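Local coordinates for protein probable ribosomal RNA small subunit methyltransferase (Thermus thermophilus, PDB 3DMH) that transfers a methyl group from S-adenosylmethionine to N2 of a guanosine in 16S ribosomal RNA, at residues H35-L38 against Q39-E43; K143-E146 against R147-E151; S190-L194 against G195-T199; A292-E295 against E296-F299. One frame throughout, in Å; residues are numbered along the deposited sequence.

Contact 1. Residues H35-L38 against Q39-E43; sequences HDLL and QKTVE
Leu38 O is gripped by two backbone amides at different angles. Val42 N lies 2.9 Å from Leu38 O and nearly in line with the carbonyl, the C=O...N angle being 169°. Thr41 N is also 2.9 Å from Leu38 O, but stands 62° above the carbonyl plane. One acceptor thus takes an i+4 and an i+3 bond together. Thr41 N bonds Leu38 O, while the Thr41 hydroxyl, OG1, donates to Leu37 O over 2.7 Å. OG1 sits beside its own backbone N (chi1 -54°), which turns it back along the helix toward that carbonyl. Just before these, Gln39 N to His35 O and Lys40 N to Asp36 O keep the ordinary i+4 pattern. Asp36 O takes a second donor, water 1, at 2.8 Å; the same water accepts from Gln39 NE2, likewise at 2.8 Å, and the bend of the Gln39 chain at chi2 carries its amide back to it. CG of Lys40 lies against Asp36 O at 3.5 Å. On the apolar side the branches Leu38 CD2 and Val42 CG1 meet at 3.8 Å. Leu38 and Thr41 also touch Val170 and Tyr136, on strands 168-174 and 133-140. This is the C-terminal part of helix 33-41 lying on the first seven-stranded sheet, whose 3-2-1-4-5-7-6 order is that of the class I methyltransferase fold.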
loop_
_atom_site.group_PDB
_atom_site.type_symbol
_atom_site.label_atom_id
_atom_site.label_comp_id
_atom_site.label_asym_id
_atom_site.label_seq_id
_atom_site.Cartn_x
_atom_site.Cartn_y
_atom_site.Cartn_z
ATOM N N HIS A 35 -7.475 15.058 2.432
ATOM C CA HIS A 35 -6.294 15.682 3.022
ATOM C C HIS A 35 -6.323 17.218 2.882
ATOM O O HIS A 35 -5.896 17.937 3.788
ATOM C CB HIS A 35 -4.989 15.099 2.442
ATOM C CG HIS A 35 -4.796 13.626 2.682
ATOM N ND1 HIS A 35 -3.939 13.137 3.646
ATOM C CD2 HIS A 35 -5.320 12.539 2.064
ATOM C CE1 HIS A 35 -3.955 11.817 3.621
ATOM N NE2 HIS A 35 -4.776 11.426 2.667
ATOM N N ASP A 36 -6.847 17.729 1.761
ATOM C CA ASP A 36 -6.939 19.182 1.548
ATOM C C ASP A 36 -7.860 19.845 2.569
ATOM O O ASP A 36 -7.570 20.923 3.064
ATOM C CB ASP A 36 -7.428 19.525 0.130
ATOM C CG ASP A 36 -6.351 19.334 -0.920
ATOM O OD1 ASP A 36 -5.182 19.122 -0.528
ATOM O OD2 ASP A 36 -6.672 19.372 -2.127
ATOM N N LEU A 37 -8.958 19.177 2.887
ATOM C CA LEU A 37 -9.906 19.751 3.845
ATOM C C LEU A 37 -9.287 19.729 5.244
ATOM O O LEU A 37 -9.445 20.683 6.010
ATOM C CB LEU A 37 -11.242 19.023 3.811
ATOM C CG LEU A 37 -12.426 19.777 4.439
ATOM C CD1 LEU A 37 -12.690 21.091 3.701
ATOM C CD2 LEU A 37 -13.641 18.886 4.396
ATOM N N LEU A 38 -8.573 18.653 5.578
ATOM C CA LEU A 38 -7.807 18.654 6.831
ATOM C C LEU A 38 -6.841 19.825 6.943
ATOM O O LEU A 38 -6.762 20.477 7.988
ATOM C CB LEU A 38 -6.992 17.368 6.965
ATOM C CG LEU A 38 -7.642 16.167 7.611
ATOM C CD1 LEU A 38 -6.665 15.010 7.500
ATOM C CD2 LEU A 38 -7.996 16.450 9.097
ATOM N N GLN A 39 -6.066 20.072 5.887
ATOM C CA GLN A 39 -5.031 21.093 5.951
ATOM C C GLN A 39 -5.660 22.471 6.208
ATOM O O GLN A 39 -5.066 23.316 6.881
ATOM C CB GLN A 39 -4.173 21.086 4.673
ATOM C CG GLN A 39 -2.969 22.034 4.697
ATOM C CD GLN A 39 -3.306 23.496 4.348
ATOM O OE1 GLN A 39 -2.564 24.412 4.707
ATOM N NE2 GLN A 39 -4.426 23.713 3.662
ATOM N N LYS A 40 -6.864 22.686 5.676
ATOM C CA LYS A 40 -7.605 23.933 5.922
ATOM C C LYS A 40 -8.215 24.045 7.314
ATOM O O LYS A 40 -8.668 25.124 7.694
ATOM C CB LYS A 40 -8.716 24.122 4.879
ATOM C CG LYS A 40 -8.187 24.346 3.494
ATOM C CD LYS A 40 -9.308 24.426 2.501
ATOM C CE LYS A 40 -8.778 24.825 1.138
ATOM N NZ LYS A 40 -9.892 25.319 0.276
ATOM N N THR A 41 -8.215 22.945 8.067
ATOM C CA THR A 41 -9.013 22.833 9.302
ATOM C C THR A 41 -8.174 22.660 10.568
ATOM O O THR A 41 -8.493 23.247 11.619
ATOM C CB THR A 41 -10.043 21.680 9.196
ATOM O OG1 THR A 41 -10.837 21.855 8.016
ATOM C CG2 THR A 41 -10.977 21.632 10.412
ATOM N N VAL A 42 -7.123 21.843 10.488
ATOM C CA VAL A 42 -6.413 21.457 11.717
ATOM C C VAL A 42 -5.755 22.647 12.430
ATOM O O VAL A 42 -5.116 23.498 11.796
ATOM C CB VAL A 42 -5.365 20.369 11.467
ATOM C CG1 VAL A 42 -6.033 19.111 10.962
ATOM C CG2 VAL A 42 -4.348 20.854 10.464
ATOM N N GLU A 43 -5.930 22.679 13.751
ATOM C CA GLU A 43 -5.353 23.698 14.626
ATOM C C GLU A 43 -4.615 22.998 15.763
ATOM O O GLU A 43 -5.033 21.922 16.194
ATOM C CB GLU A 43 -6.465 24.552 15.255
ATOM C CG GLU A 43 -7.506 25.079 14.279
ATOM C CD GLU A 43 -7.193 26.466 13.789
ATOM O OE1 GLU A 43 -6.395 27.163 14.457
ATOM O OE2 GLU A 43 -7.753 26.868 12.744
HETATM O O HOH W 1 -5.726 22.346 1.565
#

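Contact 2. Residues K143-E146 against R147-E151; sequences KGFE and RYFKE
Tyr148 folds back over the start of its own helix, and its atoms meet Gly144 one after another. Tyr148 CB and CG pass Gly144 O, Tyr148 CG at 3.5 Å; Tyr148 CD2 comes closest, 3.2 Å from Gly144 O. Farther out, Tyr148 CE2 has Lys143 O at the ring edge, 3.9 Å away. At the tip, OH receives a weak bond from Arg147 NH2. With CG beside the backbone N (chi1 -64°), the ring leans toward the N-terminus, where Gly144 takes the N-cap position. A side chain on Gly144 would run into Tyr148 CE2, and its phi of 80° also suits a residue without one. The main-chain bond Tyr148 N to Gly144 O, 2.9 Å long, opens the helical pattern. Replacing Tyr148 by an alanine would probably uncover Gly144 and rob Arg147 NH2 of its weak acceptor. Neighbouring this, Phe149 CB stands over one face of the Phe145 ring, 4.1 Å from its centroid. The two rings are tilted by only 29° but slid apart, touching through Phe145 CE2 and Phe149 CD2 at 3.8 Å. Both phenylalanines reach Ala171 on strand 168-174, while Tyr148 touches Val118 of helix 115-128. The arrangement is a glycine N-cap and first turn of helix 145-156, a helix laid against the sheet of a class I methyltransferase fold.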
loop_
_atom_site.group_PDB
_atom_site.type_symbol
_atom_site.label_atom_id
_atom_site.label_comp_id
_atom_site.label_asym_id
_atom_site.label_seq_id
_atom_site.Cartn_x
_atom_site.Cartn_y
_atom_site.Cartn_z
ATOM N N LYS A 143 -17.703 7.515 1.038
ATOM C CA LYS A 143 -16.784 6.448 1.427
ATOM C C LYS A 143 -16.793 6.236 2.941
ATOM O O LYS A 143 -15.740 6.211 3.592
ATOM C CB LYS A 143 -15.368 6.716 0.903
ATOM C CG LYS A 143 -15.308 6.843 -0.607
ATOM C CD LYS A 143 -13.896 7.092 -1.070
ATOM C CE LYS A 143 -13.844 7.408 -2.546
ATOM N NZ LYS A 143 -12.433 7.684 -2.942
ATOM N N GLY A 144 -18.000 6.112 3.490
ATOM C CA GLY A 144 -18.197 5.681 4.871
ATOM C C GLY A 144 -18.011 6.688 5.994
ATOM O O GLY A 144 -18.069 6.303 7.163
ATOM N N PHE A 145 -17.834 7.967 5.677
ATOM C CA PHE A 145 -17.597 8.957 6.744
ATOM C C PHE A 145 -18.621 8.914 7.887
ATOM O O PHE A 145 -18.257 8.954 9.067
ATOM C CB PHE A 145 -17.474 10.399 6.226
ATOM C CG PHE A 145 -17.267 11.403 7.334
ATOM C CD1 PHE A 145 -15.996 11.618 7.861
ATOM C CD2 PHE A 145 -18.348 12.082 7.893
ATOM C CE1 PHE A 145 -15.799 12.522 8.910
ATOM C CE2 PHE A 145 -18.158 12.981 8.938
ATOM C CZ PHE A 145 -16.876 13.203 9.446
ATOM N N GLU A 146 -19.904 8.840 7.552
ATOM C CA GLU A 146 -20.913 8.889 8.606
ATOM C C GLU A 146 -20.811 7.676 9.525
ATOM O O GLU A 146 -20.874 7.824 10.745
ATOM C CB GLU A 146 -22.325 9.100 8.053
ATOM C CG GLU A 146 -22.563 10.522 7.503
ATOM C CD GLU A 146 -22.270 11.664 8.504
ATOM O OE1 GLU A 146 -22.339 11.459 9.744
ATOM O OE2 GLU A 146 -21.980 12.789 8.036
ATOM N N ARG A 147 -20.602 6.495 8.938
ATOM C CA ARG A 147 -20.425 5.263 9.709
ATOM C C ARG A 147 -19.187 5.322 10.611
ATOM O O ARG A 147 -19.259 4.967 11.797
ATOM C CB ARG A 147 -20.427 4.030 8.780
ATOM C CG ARG A 147 -19.713 2.769 9.305
ATOM C CD ARG A 147 -19.965 1.537 8.406
ATOM N NE ARG A 147 -18.882 1.200 7.485
ATOM C CZ ARG A 147 -18.820 1.607 6.222
ATOM N NH1 ARG A 147 -19.769 2.398 5.731
ATOM N NH2 ARG A 147 -17.819 1.233 5.454
ATOM N N TYR A 148 -18.068 5.799 10.060
ATOM C CA TYR A 148 -16.825 5.835 10.814
ATOM C C TYR A 148 -16.836 6.919 11.887
ATOM O O TYR A 148 -16.311 6.709 12.983
ATOM C CB TYR A 148 -15.631 5.981 9.871
ATOM C CG TYR A 148 -15.449 4.798 8.933
ATOM C CD1 TYR A 148 -15.461 3.484 9.417
ATOM C CD2 TYR A 148 -15.227 4.999 7.566
ATOM C CE1 TYR A 148 -15.262 2.387 8.545
ATOM C CE2 TYR A 148 -15.030 3.917 6.691
ATOM C CZ TYR A 148 -15.047 2.615 7.193
ATOM O OH TYR A 148 -14.846 1.541 6.333
ATOM N N PHE A 149 -17.453 8.056 11.570
ATOM C CA PHE A 149 -17.626 9.155 12.529
ATOM C C PHE A 149 -18.520 8.727 13.695
ATOM O O PHE A 149 -18.247 9.065 14.847
ATOM C CB PHE A 149 -18.200 10.383 11.816
ATOM C CG PHE A 149 -18.418 11.584 12.710
ATOM C CD1 PHE A 149 -17.562 11.864 13.776
ATOM C CD2 PHE A 149 -19.476 12.451 12.453
ATOM C CE1 PHE A 149 -17.768 12.979 14.593
ATOM C CE2 PHE A 149 -19.691 13.581 13.254
ATOM C CZ PHE A 149 -18.835 13.844 14.329
ATOM N N LYS A 150 -19.580 7.977 13.398
ATOM C CA LYS A 150 -20.447 7.419 14.444
ATOM C C LYS A 150 -19.660 6.484 15.372
ATOM O O LYS A 150 -19.822 6.535 16.599
ATOM C CB LYS A 150 -21.635 6.689 13.812
ATOM C CG LYS A 150 -22.659 6.169 14.817
ATOM C CD LYS A 150 -23.931 5.715 14.129
ATOM C CE LYS A 150 -24.947 5.240 15.150
ATOM N NZ LYS A 150 -26.325 5.207 14.593
ATOM N N GLU A 151 -18.796 5.653 14.780
ATOM C CA GLU A 151 -17.944 4.750 15.550
ATOM C C GLU A 151 -16.907 5.522 16.382
ATOM O O GLU A 151 -16.674 5.191 17.553
ATOM C CB GLU A 151 -17.299 3.696 14.633
ATOM C CG GLU A 151 -16.341 2.688 15.317
ATOM C CD GLU A 151 -16.988 1.837 16.420
ATOM O OE1 GLU A 151 -18.235 1.751 16.502
ATOM O OE2 GLU A 151 -16.231 1.248 17.222
#

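Contact 3. Residues S190-L194 against G195-T199; sequences SARIL and GAEYT
Ile193 and Ala196 close a two-residue beta hairpin through a type I' turn, joining strands 187-193 and 196-202. Gly195, in the turn with phi 81°, offers its carbonyl to the Arg192 guanidinium: Gly195 O lies over one face of that group, 3.3 Å from Arg192 NH2, an approach whose angle is too poor for a hydrogen bond. Ala196 forms both bonds of its pair with Ile193. Ile193 N to Ala196 O runs nearly straight at 2.8 Å, whereas Ala196 N reaches Ile193 O from above the carbonyl plane at 3.0 Å. Glu197 sits on the same face of the hairpin as Arg192, in a non-hydrogen-bonded pair. Its chain bends at chi2 (-65°), bringing OE2 across to Arg192 NH1 for a salt bridge of 3.1 Å; OE2 uses its anti lone pair, and the carboxylate lies at the guanidinium edge. Tyr198 and Ala191 exchange two backbone bonds, and their side chains lie on the other face with Ile193, where the Tyr198 ring crosses Ile193 at about a right angle, Tyr198 CE2 being 3.8 Å from Ile193 CB. That face packs on helices 214-227 and 248-253, through Leu217 and Pro250 among others. The Ile193 side chain is about 7 Å from that of Ser216, which binds S-adenosylmethionine. Thr199 faces Ser190, and its O accepts from Asn278 ND2. Beyond the Tyr198 ring edge, water 2 links the hydroxyl to the turn, 2.6 Å from Tyr198 OH and 2.7 Å from Ile193 O.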
loop_
_atom_site.group_PDB
_atom_site.type_symbol
_atom_site.label_atom_id
_atom_site.label_comp_id
_atom_site.label_asym_id
_atom_site.label_seq_id
_atom_site.Cartn_x
_atom_site.Cartn_y
_atom_site.Cartn_z
ATOM N N SER A 190 -6.716 -20.949 3.892
ATOM C CA SER A 190 -5.938 -21.895 3.107
ATOM C C SER A 190 -6.427 -21.948 1.661
ATOM O O SER A 190 -7.602 -21.702 1.389
ATOM C CB SER A 190 -5.953 -23.281 3.751
ATOM O OG SER A 190 -7.060 -24.041 3.304
ATOM N N ALA A 191 -5.515 -22.262 0.748
ATOM C CA ALA A 191 -5.831 -22.388 -0.667
ATOM C C ALA A 191 -4.951 -23.463 -1.300
ATOM O O ALA A 191 -3.798 -23.650 -0.893
ATOM C CB ALA A 191 -5.634 -21.063 -1.384
ATOM N N ARG A 192 -5.487 -24.159 -2.296
ATOM C CA ARG A 192 -4.693 -25.109 -3.048
ATOM C C ARG A 192 -4.312 -24.471 -4.371
ATOM O O ARG A 192 -5.178 -24.020 -5.121
ATOM C CB ARG A 192 -5.459 -26.418 -3.261
ATOM C CG ARG A 192 -4.600 -27.543 -3.805
ATOM C CD ARG A 192 -5.426 -28.825 -3.897
ATOM N NE ARG A 192 -4.673 -29.969 -4.418
ATOM C CZ ARG A 192 -3.858 -30.729 -3.692
ATOM N NH1 ARG A 192 -3.667 -30.466 -2.403
ATOM N NH2 ARG A 192 -3.221 -31.750 -4.260
ATOM N N ILE A 193 -3.008 -24.382 -4.616
ATOM C CA ILE A 193 -2.486 -23.745 -5.813
ATOM C C ILE A 193 -1.539 -24.694 -6.532
ATOM O O ILE A 193 -0.555 -25.164 -5.952
ATOM C CB ILE A 193 -1.772 -22.391 -5.483
ATOM C CG1 ILE A 193 -2.756 -21.393 -4.843
ATOM C CG2 ILE A 193 -1.139 -21.801 -6.735
ATOM C CD1 ILE A 193 -2.095 -20.190 -4.163
ATOM N N LEU A 194 -1.855 -24.980 -7.793
ATOM C CA LEU A 194 -1.053 -25.871 -8.636
ATOM C C LEU A 194 -0.668 -27.172 -7.919
ATOM O O LEU A 194 0.488 -27.597 -7.956
ATOM C CB LEU A 194 0.201 -25.142 -9.163
ATOM C CG LEU A 194 0.068 -23.829 -9.942
ATOM C CD1 LEU A 194 1.436 -23.175 -10.126
ATOM C CD2 LEU A 194 -0.608 -24.043 -11.284
ATOM N N GLY A 195 -1.645 -27.787 -7.253
ATOM C CA GLY A 195 -1.455 -29.090 -6.602
ATOM C C GLY A 195 -0.785 -29.082 -5.234
ATOM O O GLY A 195 -0.370 -30.140 -4.746
ATOM N N ALA A 196 -0.676 -27.897 -4.619
ATOM C CA ALA A 196 -0.037 -27.764 -3.307
ATOM C C ALA A 196 -0.845 -26.861 -2.381
ATOM O O ALA A 196 -1.486 -25.916 -2.835
ATOM C CB ALA A 196 1.389 -27.243 -3.454
ATOM N N GLU A 197 -0.798 -27.159 -1.088
ATOM C CA GLU A 197 -1.568 -26.433 -0.080
ATOM C C GLU A 197 -0.783 -25.294 0.527
ATOM O O GLU A 197 0.363 -25.487 0.936
ATOM C CB GLU A 197 -1.976 -27.370 1.054
ATOM C CG GLU A 197 -3.001 -28.411 0.660
ATOM C CD GLU A 197 -4.348 -27.807 0.285
ATOM O OE1 GLU A 197 -4.737 -26.766 0.869
ATOM O OE2 GLU A 197 -5.019 -28.393 -0.596
ATOM N N TYR A 198 -1.421 -24.125 0.603
ATOM C CA TYR A 198 -0.840 -22.934 1.236
ATOM C C TYR A 198 -1.797 -22.370 2.272
ATOM O O TYR A 198 -3.014 -22.391 2.080
ATOM C CB TYR A 198 -0.521 -21.855 0.189
ATOM C CG TYR A 198 0.449 -22.322 -0.866
ATOM C CD1 TYR A 198 1.827 -22.175 -0.695
ATOM C CD2 TYR A 198 -0.006 -22.961 -2.016
ATOM C CE1 TYR A 198 2.719 -22.628 -1.658
ATOM C CE2 TYR A 198 0.875 -23.420 -2.975
ATOM C CZ TYR A 198 2.233 -23.260 -2.792
ATOM O OH TYR A 198 3.099 -23.723 -3.755
ATOM N N THR A 199 -1.246 -21.866 3.376
ATOM C CA THR A 199 -2.034 -21.092 4.323
ATOM C C THR A 199 -1.489 -19.682 4.325
ATOM O O THR A 199 -0.377 -19.442 4.799
ATOM C CB THR A 199 -1.986 -21.671 5.743
ATOM O OG1 THR A 199 -2.507 -23.008 5.718
ATOM C CG2 THR A 199 -2.836 -20.840 6.685
HETATM O O HOH W 2 2.089 -24.461 -6.003
#

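Contact 4. Residues A292-E295 against E296-F299; sequences ALTE and EARF
Glu296, Glu295 and Thr294 make up most of this tight turn. The Glu296 chain, bent at chi2, folds back across Thr294, and CD of Glu296 lies 3.6 Å from Thr294 CB. The oxygen Thr294 OG1, held between its backbone N and carbonyl carbon (chi1 56°), lies near both Glu296 CG and Ala297 N: Ala297 N donates weakly to Thr294 OG1 (3.2 Å) and, also weakly, to Thr294 O (3.5 Å). The torsions of Glu295 and Glu296 fall in the type I region, so residues 294-297 form a type I beta turn. Glu295 contributes chiefly its carbonyl. Arg298 NH1 meets Glu295 O at 2.9 Å in the carbonyl plane, on a lone pair, and the same nitrogen bonds Ala297 O at 2.9 Å from 60° above the carbonyl plane of Ala297. Both acceptors lie near the guanidinium plane, which fixes its rotation. A leucine in place of Arg298 has no side-chain N-H to give, and Glu295 O and Ala297 O would probably no longer be bridged, leaving the turn less firmly held. Farther on, Leu293 CD1 meets Phe299 CE2 at 3.9 Å. The loop lies between strands 283-286 and 299-304: Leu293 and Phe299 both touch Val259 of strand 257-262, while Arg329 of helix 317-329 bonds Thr294 O and Ala297 O.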
loop_
_atom_site.group_PDB
_atom_site.type_symbol
_atom_site.label_atom_id
_atom_site.label_comp_id
_atom_site.label_asym_id
_atom_site.label_seq_id
_atom_site.Cartn_x
_atom_site.Cartn_y
_atom_site.Cartn_z
ATOM N N ALA A 292 14.213 -0.489 -3.209
ATOM C CA ALA A 292 15.016 -1.209 -2.203
ATOM C C ALA A 292 16.156 -2.033 -2.797
ATOM O O ALA A 292 17.039 -2.484 -2.058
ATOM C CB ALA A 292 14.124 -2.118 -1.373
ATOM N N LEU A 293 16.139 -2.252 -4.112
ATOM C CA LEU A 293 17.138 -3.127 -4.741
ATOM C C LEU A 293 18.418 -2.370 -5.019
ATOM O O LEU A 293 18.422 -1.135 -5.118
ATOM C CB LEU A 293 16.618 -3.738 -6.045
ATOM C CG LEU A 293 15.268 -4.461 -6.011
ATOM C CD1 LEU A 293 14.936 -5.016 -7.372
ATOM C CD2 LEU A 293 15.176 -5.554 -4.953
ATOM N N THR A 294 19.513 -3.113 -5.159
ATOM C CA THR A 294 20.747 -2.497 -5.608
ATOM C C THR A 294 20.553 -2.098 -7.060
ATOM O O THR A 294 19.677 -2.631 -7.752
ATOM C CB THR A 294 21.945 -3.465 -5.517
ATOM O OG1 THR A 294 21.646 -4.647 -6.274
ATOM C CG2 THR A 294 22.213 -3.837 -4.074
ATOM N N GLU A 295 21.371 -1.163 -7.532
ATOM C CA GLU A 295 21.369 -0.779 -8.935
ATOM C C GLU A 295 21.579 -2.000 -9.849
ATOM O O GLU A 295 20.963 -2.101 -10.911
ATOM C CB GLU A 295 22.489 0.246 -9.163
ATOM C CG GLU A 295 22.484 0.922 -10.520
ATOM C CD GLU A 295 23.420 2.108 -10.570
ATOM O OE1 GLU A 295 23.277 3.028 -9.730
ATOM O OE2 GLU A 295 24.313 2.122 -11.448
ATOM N N GLU A 296 22.407 -2.935 -9.394
ATOM C CA GLU A 296 22.868 -4.055 -10.224
ATOM C C GLU A 296 21.952 -5.285 -10.280
ATOM O O GLU A 296 22.108 -6.125 -11.173
ATOM C CB GLU A 296 24.287 -4.490 -9.820
ATOM C CG GLU A 296 24.468 -4.866 -8.343
ATOM C CD GLU A 296 24.929 -3.690 -7.468
ATOM O OE1 GLU A 296 24.609 -2.524 -7.796
ATOM O OE2 GLU A 296 25.609 -3.936 -6.443
ATOM N N ALA A 297 21.001 -5.396 -9.349
ATOM C CA ALA A 297 20.212 -6.625 -9.235
ATOM C C ALA A 297 19.444 -6.920 -10.522
ATOM O O ALA A 297 18.748 -6.044 -11.048
ATOM C CB ALA A 297 19.256 -6.553 -8.052
ATOM N N ARG A 298 19.596 -8.147 -11.028
ATOM C CA ARG A 298 18.842 -8.624 -12.193
ATOM C C ARG A 298 18.177 -9.974 -11.915
ATOM O O ARG A 298 18.506 -10.657 -10.939
ATOM C CB ARG A 298 19.740 -8.741 -13.430
ATOM C CG ARG A 298 20.461 -7.472 -13.833
ATOM C CD ARG A 298 19.510 -6.430 -14.388
ATOM N NE ARG A 298 20.249 -5.254 -14.845
ATOM C CZ ARG A 298 20.473 -4.169 -14.105
ATOM N NH1 ARG A 298 20.011 -4.094 -12.857
ATOM N NH2 ARG A 298 21.165 -3.155 -14.615
ATOM N N PHE A 299 17.227 -10.351 -12.763
ATOM C CA PHE A 299 16.408 -11.523 -12.489
ATOM C C PHE A 299 16.182 -12.328 -13.749
ATOM O O PHE A 299 16.332 -11.810 -14.860
ATOM C CB PHE A 299 15.069 -11.088 -11.864
ATOM C CG PHE A 299 15.233 -10.336 -10.569
ATOM C CD1 PHE A 299 15.222 -11.012 -9.356
ATOM C CD2 PHE A 299 15.469 -8.955 -10.570
ATOM C CE1 PHE A 299 15.406 -10.337 -8.160
ATOM C CE2 PHE A 299 15.679 -8.258 -9.368
ATOM C CZ PHE A 299 15.647 -8.951 -8.162
#

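In the fold
The four contacts follow one another along the chain without interleaving. Contacts 1 and 2 lie on helices 33-41 and 145-156, which pack against the first seven-stranded sheet; their centres are about 18 Å apart and their nearest atoms about 8 Å. Contact 3 is the hairpin 187-193/196-202, a separate two-stranded sheet, and contact 4 a loop entering the second seven-stranded sheet; their centres are about 30 Å apart. Contacts 1 and 4 lie about 40 Å apart, centre to centre, on opposite sides of the chain's centre. Both large sheets share the strand order 3-2-1-4-5-7-6, consistent with a duplicated methyltransferase fold, of which the second provides Asp213, Asn305 and Phe308 to guanosine.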